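Local structure of glycoside hydrolase family 12 (Spirochaeta thermophila, 5LU3) at residues W54-Q57 against H58-P61. The protein binds polysaccharide, probably cellulose among others, as the family 64 carbohydrate-binding module of a larger protein whose family 12 glycoside hydrolase part is probably a cellulase. Numbering follows the deposited sequence.
Sequences WVAQ and HQVP. With 2NV (3,6,9,12,15-pentaoxaoctadecan-17-amine), chain B; FMT (formic acid), chain F.
Q59 N bonds to A56 O (2.9 Å) and V60 N to Q57 O (3.0 Å), two successive i to i+3 backbone bonds that turn the end of strand 55-56 into a short 3-10 turn at the margin of the module's four-stranded antiparallel sheet. Strand 33-40 pairs with one side of this outermost strand through V35 and V55. On the other side, the side chain of Q59 folds back alongside the strand, and its OE1 accepts A56 N at 2.9 Å, as a neighbouring strand's carbonyl would. That bond is nearly straight at 163° and falls on a lone pair in the carbonyl plane. Glutamine suits the place because its chain is long enough to reach back to A56 and ends in an accepting amide oxygen; chi1 of -64° and an extended chain aim OE1 there. V55 slides past it in the opposite direction, CG2 lying 3.6 Å from Q59 CB, and also meets V60 CG2 as compact, branched apolar bulk. A56 is small enough for the H58 ring to approach its methyl obliquely, while W31 meets that ring edge-to-face. The Q57 side chain starts away from the turn; OE1 accepts S26 N, while NE2 donates to Y34 O and to O1 of the formic acid (3.0 Å). W54 stacks on Y34, and its broad indole also receives the bound polyether over one face, with O10 3.3 Å from CD1.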
# COMPACT_ATOMS: atom_id res chain seq x y z
N TRP A 54 -0.18 -8.09 -6.27
CA TRP A 54 0.95 -8.26 -5.39
C TRP A 54 2.17 -7.56 -5.99
O TRP A 54 2.50 -7.76 -7.17
CB TRP A 54 1.24 -9.75 -5.23
CG TRP A 54 2.24 -10.12 -4.18
CD1 TRP A 54 1.96 -10.70 -2.99
CD2 TRP A 54 3.69 -10.07 -4.26
NE1 TRP A 54 3.11 -10.96 -2.29
CE2 TRP A 54 4.19 -10.59 -3.05
CE3 TRP A 54 4.60 -9.64 -5.23
CZ2 TRP A 54 5.56 -10.69 -2.78
CZ3 TRP A 54 5.97 -9.74 -4.94
CH2 TRP A 54 6.43 -10.26 -3.73
N VAL A 55 2.83 -6.75 -5.17
CA VAL A 55 4.06 -6.08 -5.58
C VAL A 55 5.01 -6.00 -4.40
O VAL A 55 4.60 -5.82 -3.27
CB VAL A 55 3.73 -4.66 -6.13
CG1 VAL A 55 3.09 -3.75 -5.09
CG2 VAL A 55 4.93 -3.96 -6.72
N ALA A 56 6.30 -6.16 -4.66
CA ALA A 56 7.27 -5.98 -3.60
C ALA A 56 7.43 -4.50 -3.36
O ALA A 56 7.37 -3.68 -4.30
CB ALA A 56 8.60 -6.62 -3.96
N GLN A 57 7.64 -4.12 -2.11
CA GLN A 57 7.84 -2.71 -1.79
C GLN A 57 8.95 -2.06 -2.60
O GLN A 57 8.81 -0.92 -3.05
CB GLN A 57 8.11 -2.56 -0.31
CG GLN A 57 6.90 -2.89 0.57
CD GLN A 57 7.26 -3.10 2.02
OE1 GLN A 57 8.26 -2.56 2.51
NE2 GLN A 57 6.48 -3.91 2.71
N HIS A 58 10.05 -2.80 -2.82
CA HIS A 58 11.19 -2.26 -3.56
C HIS A 58 10.89 -2.04 -5.02
O HIS A 58 11.67 -1.37 -5.71
CB HIS A 58 12.43 -3.17 -3.40
CG HIS A 58 12.36 -4.43 -4.17
ND1 HIS A 58 12.02 -5.64 -3.62
CD2 HIS A 58 12.59 -4.66 -5.48
CE1 HIS A 58 12.03 -6.57 -4.56
NE2 HIS A 58 12.33 -5.99 -5.71
N GLN A 59 9.78 -2.57 -5.52
CA GLN A 59 9.35 -2.31 -6.91
C GLN A 59 8.58 -0.99 -7.08
O GLN A 59 8.39 -0.53 -8.19
CB GLN A 59 8.47 -3.44 -7.41
CG GLN A 59 9.18 -4.78 -7.50
CD GLN A 59 8.28 -5.86 -8.06
OE1 GLN A 59 7.37 -6.34 -7.36
NE2 GLN A 59 8.47 -6.22 -9.31
N VAL A 60 8.14 -0.41 -5.96
CA VAL A 60 7.30 0.78 -5.96
C VAL A 60 8.19 2.00 -5.80
O VAL A 60 8.80 2.20 -4.73
CB VAL A 60 6.24 0.74 -4.84
CG1 VAL A 60 5.33 1.94 -4.98
CG2 VAL A 60 5.45 -0.56 -4.87
N PRO A 61 8.27 2.85 -6.84
CA PRO A 61 9.12 4.03 -6.69
C PRO A 61 8.63 4.97 -5.62
O PRO A 61 7.41 5.21 -5.52
CB PRO A 61 9.04 4.69 -8.07
CG PRO A 61 8.53 3.63 -9.01
CD PRO A 61 7.64 2.78 -8.17
N1 2NV B . 8.64 -19.03 -1.04
C2 2NV B . 7.23 -18.97 -1.38
C3 2NV B . 6.85 -17.49 -1.32
O4 2NV B . 5.49 -17.29 -1.07
C5 2NV B . 5.00 -15.98 -1.36
C6 2NV B . 5.08 -15.69 -2.87
O7 2NV B . 4.78 -14.35 -3.08
C8 2NV B . 4.88 -13.93 -4.41
C9 2NV B . 3.61 -14.32 -5.09
O10 2NV B . 2.57 -13.51 -4.70
C11 2NV B . 1.57 -13.40 -5.71
C12 2NV B . 0.80 -14.69 -5.67
O13 2NV B . -0.09 -14.93 -6.71
C14 2NV B . -0.61 -16.26 -6.75
C15 2NV B . 0.48 -17.17 -7.29
O16 2NV B . 0.11 -18.52 -7.43
C17 2NV B . 1.13 -19.37 -7.93
C18 2NV B . 1.11 -19.39 -9.46
C2A 2NV B . 7.10 -19.56 -2.79
C FMT F . 7.67 -4.39 6.73
O1 FMT F . 7.61 -4.47 5.42
O2 FMT F . 6.64 -4.50 7.58